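PDB 3OTT: Two-component system sensor histidine kinase from Bacteroides thetaiotaomicron, which probably senses saccharides through this extracellular beta-propeller and beta-sandwich portion and probably relays the signal by histidine autophosphorylation. Local coordinates for residues F336-F339 with G344-R347; I359-R362 with T367-L370; Y379-Q384 with V444-L449; R396-Y399 with F404-Y407. All blocks are in the same frame, centred on the assembly; numbering follows the deposited sequence.

Contact 1: residues F336-F339 with G344-R347; sequences FYWF and GLIR
Arg347 laid alongside Trp338 is the chief side-chain contact of a beta hairpin between the two middle strands, 337-341 and 344-348, of a four-stranded propeller blade. The strands run antiparallel, with Phe339 and Ile346 as a hydrogen-bonded pair: Phe339 N gives a nearly straight bond of 3.0 Å to Ile346 O, and Ile346 N returns one of 2.9 Å to Phe339 O. One residue along, Trp338 and Arg347 form a non-hydrogen-bonded pair whose side chains share a face of the sheet. With CG anti to the backbone N (chi1 -157°), the arginine chain runs beside the indole and sets CG 3.5 Å from the centroid of the six-membered ring, a CH-pi contact over the face. Next along the chain, Arg347 CD lies 3.4 Å from Trp338 CH2. The chain then bends at chi3 (86°), and the guanidinium passes the Phe336 ring with planes 32° apart, Arg347 NH2 coming within 3.3 Å of Phe336 CE1. Leu345 adds its CD2 branch, 3.7 Å from Trp338 CE3. Cutting Arg347 back to an alanine would probably leave one indole face without its aliphatic cover and the Phe336 ring without the flat group beside it. The indole is also fixed at its polar end, since NE1 donates to Asp332. Strand 326-331 flanks the hairpin through the backbone of Trp338, and strand 359-361 flanks it through Leu345 and Arg347. Ile378 of strand 375-380 packs on Trp338 and Leu345 from the next blade, while Phe339 meets Phe619 edge-to-face.

Contact 2: residues I359-R362 with T367-L370; sequences IWYR and TYPL
Tyr361 and Tyr368 both carry CG anti to their carbonyl carbon (chi1 -68° and -57°), and these torsions bring the two rings together as an offset edge-to-face pair. The edge of Tyr368 is turned toward the face of Tyr361, with centroids 5.4 Å apart and planes at 70°. Close to the backbone the fit is tighter, Tyr368 CB lying 3.5 Å from Tyr361 CD2. Ile359 then meets one face of the Tyr368 ring: its CG2 methyl sits over the centre, 3.5 Å from the centroid, in a CH-pi contact. The methyl of Thr367 lies over the opposite face, nearer the rim, so both faces of the phenol ring carry an aliphatic group. Leu370 approaches Tyr361 farther down, where its CG comes within 3.8 Å of Tyr361 CB. Backbone bonds tie the two segments beneath these side chains: Arg362 N donates to Tyr368 O at 3.1 Å, and Leu370 N makes a weak bond to Arg362 O. At its far end the Tyr361 hydroxyl is hydrogen-bonded to that of Tyr397 and to Arg402 O, while its ring meets Phe404 edge-to-face. A leucine in place of Tyr361 would probably deprive the Tyr368 edge of its aromatic face and leave the Tyr397 hydroxyl without this partner. On the other side of the strand, Arg362 lays its guanidinium over the Trp360 ring and forms a salt bridge with Asp322. The arrangement belongs to a beta-propeller: the outermost strand of one blade, 359-361, is joined to the connection that leads into the first strand of the next, 375-380.

Contact 3: residues Y379-Q384 with V444-L449; sequences YEDKEQ and VDKHKL
Lys446 NZ sits between two carboxylates, making salt bridges of 2.7 Å to Asp381 OD2 and 2.9 Å to Glu383 OE1. The same Glu383 oxygen also accepts from His447 NE2 at 2.7 Å, so two donors grip one atom from different sides: the imidazole uses the syn lone pair and the ammonium the anti one. The carboxylate lies at the edge of the imidazole, their planes 44° apart. Asp381 OD2, by contrast, is met by the lysine from well above the carboxylate plane. An extended chain beyond CG carries Glu383 out to the histidine, whereas Lys446 bends at chi3 (84°) to bring its ammonium between the acids. A further salt bridge from Lys446 to Glu426 adds a third carboxylate, and this cluster of negative charge would probably favour the protonated lysine. The network bridges two neighbouring propeller blades, linking the turn after the innermost strand 375-380 of one to the start of the short helix 446-451 that follows the third strand, 441-445, of the other. On the acidic side, the type I turn from Asp381 to Gln384 brings both carboxylates to the same side chain. Asp381 holds that turn through an Asx turn, its OD1 accepting from Glu383 N at 2.8 Å, and its OD2 is further steadied by Trp387 NE1. On the basic side, Asp445 is the N-cap of the helix: its OD1 takes a nearly straight bond of 3.1 Å from Lys448 N, fixing the first turn from which Lys446 and His447 project.

Contact 4: residues R396-Y399 with F404-Y407; sequences RYDY and FIHY
Backbone hydrogen bonds make Arg396 and Ile405 a reciprocal antiparallel pair: Arg396 N donates to Ile405 O at 2.9 Å and Ile405 N to Arg396 O at 2.8 Å. Polar side-chain bonding follows on the face that bears these two residues. The Arg396 chain bends at chi3 (72°), which brings NE to the Tyr407 hydroxyl at 2.9 Å, tilted somewhat from the guanidinium plane. A water closes this link into a small ring, accepting from Arg396 NH2 at 3.1 Å and hydrogen-bonded to Tyr407 OH at 2.7 Å. The other terminal nitrogen, NH1, is held by Gln385. Apolar contacts divide between the two faces. Ile405 CD1 lies over the guanidinium and touches Asp398 CB at 3.7 Å, while the neighbouring non-hydrogen-bonded pair, Tyr397 and Phe404, meets on the opposite face. Their rings are oblique, with planes at 48°, and Tyr397 CD1 sits above the Phe404 ring, 3.4 Å from CZ. Around this outer hairpin of the blade, strand 386-390 adjoins strand 393-398 through backbone hydrogen bonding between Leu386 and Tyr397, with Ile388 packing on Phe404, while Met450 of helix 446-451 packs against Arg396 and Tyr407.

In the fold
Contacts 1 and 2 follow each other within one propeller blade, where Arg347 O to Ile359 N (2.7 Å) and Leu345 O to Tyr361 N (2.8 Å) join strand 344-348 to strand 359-361. Contact 4 belongs to the next blade and packs against both: Leu345 CD2 reaches Phe404 CZ at 3.6 Å, and Leu370 CD2 lies 3.8 Å from Phe404 CD2. Contact 3 spans that second blade and the one beyond. Its centre is about 12 Å from that of contact 4 but about 20 Å from that of contact 1. The bound hexatantalum dodecabromide is about 13 Å from the Tyr337 side chain of contact 1.

Contact 1: residues F336-F339 with G344-R347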
loop_
_atom_site.group_PDB
_atom_site.type_symbol
_atom_site.label_atom_id
_atom_site.label_comp_id
_atom_site.label_asym_id
_atom_site.label_seq_id
_atom_site.Cartn_x
_atom_site.Cartn_y
_atom_site.Cartn_z
ATOM N N PHE B 336 -19.509 11.356 -10.878
ATOM C CA PHE B 336 -18.554 10.986 -9.833
ATOM C C PHE B 336 -19.153 9.872 -8.986
ATOM O O PHE B 336 -20.320 9.927 -8.630
ATOM C CB PHE B 336 -18.180 12.169 -8.923
ATOM C CG PHE B 336 -17.335 13.243 -9.602
ATOM C CD1 PHE B 336 -15.972 13.050 -9.808
ATOM C CD2 PHE B 336 -17.916 14.457 -10.022
ATOM C CE1 PHE B 336 -15.172 14.060 -10.441
ATOM C CE2 PHE B 336 -17.135 15.476 -10.638
ATOM C CZ PHE B 336 -15.771 15.270 -10.851
ATOM N N TYR B 337 -18.337 8.892 -8.626
ATOM C CA TYR B 337 -18.775 7.916 -7.655
ATOM C C TYR B 337 -18.375 8.409 -6.294
ATOM O O TYR B 337 -17.340 9.033 -6.168
ATOM C CB TYR B 337 -18.112 6.565 -7.924
ATOM C CG TYR B 337 -18.519 5.970 -9.237
ATOM C CD1 TYR B 337 -17.869 6.306 -10.429
ATOM C CD2 TYR B 337 -19.555 5.037 -9.285
ATOM C CE1 TYR B 337 -18.268 5.703 -11.651
ATOM C CE2 TYR B 337 -19.945 4.463 -10.449
ATOM C CZ TYR B 337 -19.317 4.784 -11.627
ATOM O OH TYR B 337 -19.776 4.152 -12.761
ATOM N N TRP B 338 -19.212 8.133 -5.287
ATOM C CA TRP B 338 -18.963 8.534 -3.926
ATOM C C TRP B 338 -19.273 7.339 -3.031
ATOM O O TRP B 338 -20.452 7.014 -2.803
ATOM C CB TRP B 338 -19.883 9.668 -3.524
ATOM C CG TRP B 338 -19.652 10.981 -4.204
ATOM C CD1 TRP B 338 -20.308 11.482 -5.302
ATOM C CD2 TRP B 338 -18.751 11.998 -3.778
ATOM N NE1 TRP B 338 -19.834 12.738 -5.609
ATOM C CE2 TRP B 338 -18.872 13.075 -4.690
ATOM C CE3 TRP B 338 -17.813 12.086 -2.742
ATOM C CZ2 TRP B 338 -18.149 14.257 -4.538
ATOM C CZ3 TRP B 338 -17.091 13.211 -2.619
ATOM C CH2 TRP B 338 -17.274 14.306 -3.497
ATOM N N PHE B 339 -18.197 6.712 -2.548
ATOM C CA PHE B 339 -18.260 5.495 -1.777
ATOM C C PHE B 339 -17.646 5.830 -0.409
ATOM O O PHE B 339 -16.439 6.147 -0.297
ATOM C CB PHE B 339 -17.416 4.447 -2.458
ATOM C CG PHE B 339 -18.092 3.768 -3.624
ATOM C CD1 PHE B 339 -19.147 4.376 -4.304
ATOM C CD2 PHE B 339 -17.641 2.513 -4.051
ATOM C CE1 PHE B 339 -19.761 3.741 -5.357
ATOM C CE2 PHE B 339 -18.243 1.871 -5.114
ATOM C CZ PHE B 339 -19.333 2.509 -5.776
ATOM N N GLY B 344 -14.211 7.428 6.297
ATOM C CA GLY B 344 -14.181 8.550 5.344
ATOM C C GLY B 344 -14.838 8.290 3.984
ATOM O O GLY B 344 -15.529 7.273 3.769
ATOM N N LEU B 345 -14.618 9.192 3.039
ATOM C CA LEU B 345 -15.414 9.211 1.821
ATOM C C LEU B 345 -14.524 9.369 0.592
ATOM O O LEU B 345 -13.747 10.317 0.491
ATOM C CB LEU B 345 -16.429 10.376 1.899
ATOM C CG LEU B 345 -17.353 10.710 0.722
ATOM C CD1 LEU B 345 -18.413 9.654 0.434
ATOM C CD2 LEU B 345 -18.047 12.109 0.904
ATOM N N ILE B 346 -14.710 8.486 -0.371
ATOM C CA ILE B 346 -13.856 8.450 -1.526
ATOM C C ILE B 346 -14.640 8.877 -2.773
ATOM O O ILE B 346 -15.697 8.275 -3.063
ATOM C CB ILE B 346 -13.252 7.066 -1.716
ATOM C CG1 ILE B 346 -12.592 6.577 -0.416
ATOM C CG2 ILE B 346 -12.235 7.047 -2.893
ATOM C CD1 ILE B 346 -12.249 5.089 -0.453
ATOM N N ARG B 347 -14.114 9.913 -3.460
ATOM C CA ARG B 347 -14.582 10.334 -4.770
ATOM C C ARG B 347 -13.677 9.825 -5.893
ATOM O O ARG B 347 -12.454 9.995 -5.837
ATOM C CB ARG B 347 -14.526 11.853 -4.905
ATOM C CG ARG B 347 -15.438 12.421 -5.939
ATOM C CD ARG B 347 -15.090 13.869 -6.130
ATOM N NE ARG B 347 -14.012 13.996 -7.099
ATOM C CZ ARG B 347 -13.650 15.135 -7.684
ATOM N NH1 ARG B 347 -14.281 16.260 -7.388
ATOM N NH2 ARG B 347 -12.680 15.130 -8.596
#

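Contact 2: residues I359-R362 with T367-L370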
loop_
_atom_site.group_PDB
_atom_site.type_symbol
_atom_site.label_atom_id
_atom_site.label_comp_id
_atom_site.label_asym_id
_atom_site.label_seq_id
_atom_site.Cartn_x
_atom_site.Cartn_y
_atom_site.Cartn_z
ATOM N N ILE B 359 -10.088 10.833 -4.745
ATOM C CA ILE B 359 -9.821 11.726 -3.628
ATOM C C ILE B 359 -10.494 11.152 -2.375
ATOM O O ILE B 359 -11.674 10.785 -2.403
ATOM C CB ILE B 359 -10.349 13.126 -3.921
ATOM C CG1 ILE B 359 -9.644 13.686 -5.151
ATOM C CG2 ILE B 359 -10.146 14.065 -2.739
ATOM C CD1 ILE B 359 -10.340 14.935 -5.661
ATOM N N TRP B 360 -9.759 11.110 -1.270
ATOM C CA TRP B 360 -10.240 10.428 -0.107
ATOM C C TRP B 360 -10.311 11.445 1.020
ATOM O O TRP B 360 -9.245 11.882 1.512
ATOM C CB TRP B 360 -9.299 9.288 0.276
ATOM C CG TRP B 360 -9.886 8.331 1.301
ATOM C CD1 TRP B 360 -10.877 8.588 2.213
ATOM C CD2 TRP B 360 -9.505 6.964 1.483
ATOM N NE1 TRP B 360 -11.142 7.454 2.944
ATOM C CE2 TRP B 360 -10.319 6.439 2.504
ATOM C CE3 TRP B 360 -8.546 6.121 0.855
ATOM C CZ2 TRP B 360 -10.208 5.120 2.937
ATOM C CZ3 TRP B 360 -8.427 4.808 1.281
ATOM C CH2 TRP B 360 -9.259 4.311 2.313
ATOM N N TYR B 361 -11.557 11.813 1.383
ATOM C CA TYR B 361 -11.851 12.824 2.408
ATOM C C TYR B 361 -11.924 12.153 3.770
ATOM O O TYR B 361 -12.675 11.148 3.956
ATOM C CB TYR B 361 -13.179 13.522 2.140
ATOM C CG TYR B 361 -13.136 14.373 0.921
ATOM C CD1 TYR B 361 -13.420 13.823 -0.362
ATOM C CD2 TYR B 361 -12.780 15.726 1.001
ATOM C CE1 TYR B 361 -13.329 14.613 -1.537
ATOM C CE2 TYR B 361 -12.706 16.541 -0.189
ATOM C CZ TYR B 361 -12.975 15.942 -1.446
ATOM O OH TYR B 361 -12.897 16.663 -2.602
ATOM N N ARG B 362 -11.090 12.626 4.696
ATOM C CA ARG B 362 -11.221 12.129 6.066
ATOM C C ARG B 362 -10.736 13.060 7.091
ATOM O O ARG B 362 -10.046 14.046 6.762
ATOM C CB ARG B 362 -10.595 10.776 6.292
ATOM C CG ARG B 362 -9.211 10.739 6.120
ATOM C CD ARG B 362 -8.983 9.956 4.861
ATOM N NE ARG B 362 -8.450 8.611 5.058
ATOM C CZ ARG B 362 -7.306 8.230 4.488
ATOM N NH1 ARG B 362 -6.636 9.109 3.736
ATOM N NH2 ARG B 362 -6.834 7.003 4.646
ATOM N N THR B 367 -5.184 17.754 3.344
ATOM C CA THR B 367 -5.584 18.440 2.131
ATOM C C THR B 367 -7.063 18.368 1.923
ATOM O O THR B 367 -7.630 19.308 1.401
ATOM C CB THR B 367 -4.942 17.797 0.893
ATOM O OG1 THR B 367 -3.591 17.531 1.202
ATOM C CG2 THR B 367 -5.008 18.734 -0.315
ATOM N N TYR B 368 -7.648 17.230 2.305
ATOM C CA TYR B 368 -9.056 16.928 2.107
ATOM C C TYR B 368 -9.749 16.511 3.412
ATOM O O TYR B 368 -10.146 15.346 3.578
ATOM C CB TYR B 368 -9.247 15.880 1.008
ATOM C CG TYR B 368 -8.640 16.261 -0.330
ATOM C CD1 TYR B 368 -9.182 17.292 -1.086
ATOM C CD2 TYR B 368 -7.498 15.615 -0.821
ATOM C CE1 TYR B 368 -8.604 17.684 -2.316
ATOM C CE2 TYR B 368 -6.921 16.006 -2.052
ATOM C CZ TYR B 368 -7.505 17.027 -2.789
ATOM O OH TYR B 368 -6.972 17.431 -3.997
ATOM N N PRO B 369 -9.925 17.468 4.343
ATOM C CA PRO B 369 -10.481 17.069 5.638
ATOM C C PRO B 369 -11.982 16.845 5.627
ATOM O O PRO B 369 -12.670 17.313 4.737
ATOM C CB PRO B 369 -10.070 18.232 6.578
ATOM C CG PRO B 369 -9.920 19.452 5.648
ATOM C CD PRO B 369 -9.710 18.932 4.237
ATOM N N LEU B 370 -12.465 16.059 6.583
ATOM C CA LEU B 370 -13.875 15.939 6.883
ATOM C C LEU B 370 -14.099 16.179 8.359
ATOM O O LEU B 370 -13.232 15.851 9.165
ATOM C CB LEU B 370 -14.376 14.555 6.578
ATOM C CG LEU B 370 -15.115 14.320 5.277
ATOM C CD1 LEU B 370 -15.843 12.958 5.337
ATOM C CD2 LEU B 370 -16.049 15.433 5.008
#

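Contact 3: residues Y379-Q384 with V444-L449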
loop_
_atom_site.group_PDB
_atom_site.type_symbol
_atom_site.label_atom_id
_atom_site.label_comp_id
_atom_site.label_asym_id
_atom_site.label_seq_id
_atom_site.Cartn_x
_atom_site.Cartn_y
_atom_site.Cartn_z
ATOM N N TYR B 379 -26.421 12.183 -0.525
ATOM C CA TYR B 379 -27.607 12.636 -1.184
ATOM C C TYR B 379 -27.326 13.794 -2.145
ATOM O O TYR B 379 -26.581 14.743 -1.849
ATOM C CB TYR B 379 -28.588 13.078 -0.124
ATOM C CG TYR B 379 -29.858 13.718 -0.642
ATOM C CD1 TYR B 379 -30.841 12.942 -1.278
ATOM C CD2 TYR B 379 -30.073 15.066 -0.482
ATOM C CE1 TYR B 379 -32.007 13.507 -1.762
ATOM C CE2 TYR B 379 -31.240 15.659 -0.960
ATOM C CZ TYR B 379 -32.202 14.864 -1.593
ATOM O OH TYR B 379 -33.355 15.416 -2.031
ATOM N N GLU B 380 -27.945 13.742 -3.306
ATOM C CA GLU B 380 -27.881 14.882 -4.214
ATOM C C GLU B 380 -29.233 15.582 -4.252
ATOM O O GLU B 380 -30.252 14.921 -4.488
ATOM C CB GLU B 380 -27.487 14.403 -5.637
ATOM C CG GLU B 380 -27.164 15.551 -6.527
ATOM C CD GLU B 380 -26.742 15.181 -7.948
ATOM O OE1 GLU B 380 -26.237 14.061 -8.247
ATOM O OE2 GLU B 380 -26.874 16.065 -8.776
ATOM N N ASP B 381 -29.263 16.890 -4.034
ATOM C CA ASP B 381 -30.568 17.618 -3.974
ATOM C C ASP B 381 -31.150 18.012 -5.334
ATOM O O ASP B 381 -30.662 17.536 -6.388
ATOM C CB ASP B 381 -30.542 18.822 -3.033
ATOM C CG ASP B 381 -29.664 19.980 -3.547
ATOM O OD1 ASP B 381 -29.378 20.070 -4.772
ATOM O OD2 ASP B 381 -29.260 20.828 -2.701
ATOM N N LYS B 382 -32.160 18.901 -5.313
ATOM C CA LYS B 382 -32.917 19.272 -6.518
ATOM C C LYS B 382 -32.120 20.194 -7.384
ATOM O O LYS B 382 -32.438 20.351 -8.550
ATOM C CB LYS B 382 -34.253 20.004 -6.194
ATOM C CG LYS B 382 -35.155 19.349 -5.144
ATOM C CD LYS B 382 -35.621 17.956 -5.555
ATOM C CE LYS B 382 -36.798 17.545 -4.648
ATOM N NZ LYS B 382 -37.066 16.124 -4.817
ATOM N N GLU B 383 -31.112 20.856 -6.829
ATOM C CA GLU B 383 -30.315 21.766 -7.644
ATOM C C GLU B 383 -28.955 21.150 -7.906
ATOM O O GLU B 383 -27.994 21.849 -8.199
ATOM C CB GLU B 383 -30.207 23.126 -6.976
ATOM C CG GLU B 383 -31.557 23.888 -6.929
ATOM C CD GLU B 383 -31.513 25.167 -6.064
ATOM O OE1 GLU B 383 -31.181 25.065 -4.846
ATOM O OE2 GLU B 383 -31.821 26.277 -6.603
ATOM N N GLN B 384 -28.872 19.825 -7.773
ATOM C CA GLN B 384 -27.609 19.114 -8.010
ATOM C C GLN B 384 -26.490 19.427 -6.964
ATOM O O GLN B 384 -25.312 19.282 -7.247
ATOM C CB GLN B 384 -27.119 19.283 -9.483
ATOM C CG GLN B 384 -28.134 18.712 -10.545
ATOM C CD GLN B 384 -29.311 19.705 -10.835
ATOM O OE1 GLN B 384 -29.073 20.850 -11.159
ATOM N NE2 GLN B 384 -30.546 19.268 -10.663
ATOM N N VAL B 444 -35.135 22.482 7.676
ATOM C CA VAL B 444 -34.344 23.700 7.523
ATOM C C VAL B 444 -34.502 24.315 6.124
ATOM O O VAL B 444 -34.532 23.604 5.097
ATOM C CB VAL B 444 -32.845 23.375 7.719
ATOM C CG1 VAL B 444 -31.935 24.482 7.184
ATOM C CG2 VAL B 444 -32.504 23.089 9.222
ATOM N N ASP B 445 -34.607 25.626 6.073
ATOM C CA ASP B 445 -34.665 26.309 4.805
ATOM C C ASP B 445 -33.305 26.206 4.068
ATOM O O ASP B 445 -32.312 26.761 4.512
ATOM C CB ASP B 445 -35.101 27.756 5.000
ATOM C CG ASP B 445 -35.286 28.505 3.643
ATOM O OD1 ASP B 445 -34.307 28.620 2.864
ATOM O OD2 ASP B 445 -36.405 28.981 3.367
ATOM N N LYS B 446 -33.268 25.472 2.967
ATOM C CA LYS B 446 -31.996 25.154 2.301
ATOM C C LYS B 446 -31.162 26.410 1.905
ATOM O O LYS B 446 -29.987 26.542 2.302
ATOM C CB LYS B 446 -32.246 24.264 1.091
ATOM C CG LYS B 446 -30.996 23.575 0.571
ATOM C CD LYS B 446 -31.302 22.761 -0.609
ATOM C CE LYS B 446 -31.290 23.648 -1.916
ATOM N NZ LYS B 446 -31.069 22.741 -3.076
ATOM N N HIS B 447 -31.780 27.349 1.188
ATOM C CA HIS B 447 -31.033 28.573 0.773
ATOM C C HIS B 447 -30.559 29.441 1.917
ATOM O O HIS B 447 -29.437 29.922 1.883
ATOM C CB HIS B 447 -31.745 29.380 -0.318
ATOM C CG HIS B 447 -31.792 28.638 -1.626
ATOM N ND1 HIS B 447 -32.801 28.794 -2.557
ATOM C CD2 HIS B 447 -30.957 27.695 -2.135
ATOM C CE1 HIS B 447 -32.573 27.994 -3.590
ATOM N NE2 HIS B 447 -31.461 27.311 -3.354
ATOM N N LYS B 448 -31.383 29.618 2.949
ATOM C CA LYS B 448 -30.917 30.351 4.110
ATOM C C LYS B 448 -29.773 29.606 4.818
ATOM O O LYS B 448 -28.776 30.187 5.208
ATOM C CB LYS B 448 -32.097 30.726 5.038
ATOM C CG LYS B 448 -32.657 32.067 4.676
ATOM C CD LYS B 448 -34.102 32.270 5.074
ATOM C CE LYS B 448 -34.297 32.270 6.596
ATOM N NZ LYS B 448 -35.390 33.244 6.907
ATOM N N LEU B 449 -29.859 28.295 4.933
ATOM C CA LEU B 449 -28.714 27.636 5.523
ATOM C C LEU B 449 -27.445 27.905 4.678
ATOM O O LEU B 449 -26.401 28.302 5.233
ATOM C CB LEU B 449 -28.976 26.144 5.668
ATOM C CG LEU B 449 -27.828 25.301 6.173
ATOM C CD1 LEU B 449 -27.565 25.608 7.636
ATOM C CD2 LEU B 449 -28.128 23.821 5.908
#

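Contact 4: residues R396-Y399 with F404-Y407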
loop_
_atom_site.group_PDB
_atom_site.type_symbol
_atom_site.label_atom_id
_atom_site.label_comp_id
_atom_site.label_asym_id
_atom_site.label_seq_id
_atom_site.Cartn_x
_atom_site.Cartn_y
_atom_site.Cartn_z
ATOM N N ARG B 396 -21.953 20.059 2.832
ATOM C CA ARG B 396 -22.276 20.258 1.447
ATOM C C ARG B 396 -20.982 20.309 0.625
ATOM O O ARG B 396 -20.044 20.986 1.025
ATOM C CB ARG B 396 -23.028 21.587 1.289
ATOM C CG ARG B 396 -23.286 22.019 -0.175
ATOM C CD ARG B 396 -24.233 23.264 -0.323
ATOM N NE ARG B 396 -23.574 24.504 0.083
ATOM C CZ ARG B 396 -22.612 25.118 -0.626
ATOM N NH1 ARG B 396 -22.208 24.628 -1.786
ATOM N NH2 ARG B 396 -22.047 26.217 -0.168
ATOM N N TYR B 397 -20.937 19.641 -0.522
ATOM C CA TYR B 397 -19.726 19.702 -1.344
ATOM C C TYR B 397 -19.673 20.946 -2.194
ATOM O O TYR B 397 -20.668 21.310 -2.793
ATOM C CB TYR B 397 -19.634 18.534 -2.294
ATOM C CG TYR B 397 -18.251 18.263 -2.868
ATOM C CD1 TYR B 397 -17.123 18.045 -2.018
ATOM C CD2 TYR B 397 -18.068 18.150 -4.259
ATOM C CE1 TYR B 397 -15.897 17.736 -2.544
ATOM C CE2 TYR B 397 -16.847 17.845 -4.790
ATOM C CZ TYR B 397 -15.751 17.646 -3.943
ATOM O OH TYR B 397 -14.511 17.341 -4.494
ATOM N N ASP B 398 -18.500 21.558 -2.256
ATOM C CA ASP B 398 -18.187 22.553 -3.261
ATOM C C ASP B 398 -17.302 21.936 -4.372
ATOM O O ASP B 398 -16.092 21.845 -4.238
ATOM C CB ASP B 398 -17.471 23.714 -2.597
ATOM C CG ASP B 398 -17.372 24.932 -3.499
ATOM O OD1 ASP B 398 -17.064 24.781 -4.723
ATOM O OD2 ASP B 398 -17.580 26.041 -2.949
ATOM N N TYR B 399 -17.912 21.488 -5.463
ATOM C CA TYR B 399 -17.188 21.043 -6.656
ATOM C C TYR B 399 -16.045 21.931 -7.157
ATOM O O TYR B 399 -15.091 21.433 -7.719
ATOM C CB TYR B 399 -18.194 20.855 -7.791
ATOM C CG TYR B 399 -19.061 19.649 -7.563
ATOM C CD1 TYR B 399 -18.587 18.351 -7.869
ATOM C CD2 TYR B 399 -20.342 19.784 -7.006
ATOM C CE1 TYR B 399 -19.378 17.210 -7.636
ATOM C CE2 TYR B 399 -21.157 18.634 -6.768
ATOM C CZ TYR B 399 -20.646 17.370 -7.096
ATOM O OH TYR B 399 -21.409 16.272 -6.876
ATOM N N PHE B 404 -15.539 20.135 1.312
ATOM C CA PHE B 404 -16.836 20.209 2.040
ATOM C C PHE B 404 -16.991 21.451 2.890
ATOM O O PHE B 404 -16.012 21.984 3.402
ATOM C CB PHE B 404 -17.087 18.943 2.889
ATOM C CG PHE B 404 -17.398 17.759 2.031
ATOM C CD1 PHE B 404 -18.715 17.539 1.568
ATOM C CD2 PHE B 404 -16.389 16.966 1.564
ATOM C CE1 PHE B 404 -18.977 16.507 0.726
ATOM C CE2 PHE B 404 -16.651 15.926 0.702
ATOM C CZ PHE B 404 -17.925 15.694 0.282
ATOM N N ILE B 405 -18.233 21.919 2.998
ATOM C CA ILE B 405 -18.605 23.044 3.858
ATOM C C ILE B 405 -19.455 22.428 4.960
ATOM O O ILE B 405 -20.446 21.752 4.672
ATOM C CB ILE B 405 -19.473 24.102 3.110
ATOM C CG1 ILE B 405 -18.634 24.934 2.165
ATOM C CG2 ILE B 405 -20.187 25.059 4.102
ATOM C CD1 ILE B 405 -18.627 24.448 0.792
ATOM N N HIS B 406 -19.074 22.691 6.206
ATOM C CA HIS B 406 -19.671 22.101 7.366
ATOM C C HIS B 406 -20.700 23.082 7.922
ATOM O O HIS B 406 -20.494 24.312 7.831
ATOM C CB HIS B 406 -18.560 21.876 8.389
ATOM C CG HIS B 406 -19.042 21.318 9.698
ATOM N ND1 HIS B 406 -19.252 22.106 10.806
ATOM C CD2 HIS B 406 -19.352 20.054 10.073
ATOM C CE1 HIS B 406 -19.663 21.351 11.819
ATOM N NE2 HIS B 406 -19.719 20.102 11.402
ATOM N N TYR B 407 -21.783 22.531 8.468
ATOM C CA TYR B 407 -22.848 23.295 9.120
ATOM C C TYR B 407 -23.224 22.746 10.502
ATOM O O TYR B 407 -23.374 21.526 10.691
ATOM C CB TYR B 407 -24.149 23.299 8.257
ATOM C CG TYR B 407 -23.979 23.775 6.845
ATOM C CD1 TYR B 407 -24.013 25.146 6.535
ATOM C CD2 TYR B 407 -23.764 22.869 5.810
ATOM C CE1 TYR B 407 -23.844 25.599 5.249
ATOM C CE2 TYR B 407 -23.619 23.310 4.493
ATOM C CZ TYR B 407 -23.667 24.680 4.220
ATOM O OH TYR B 407 -23.478 25.111 2.918
HETATM O O HOH W 1 -22.648 27.596 2.506
#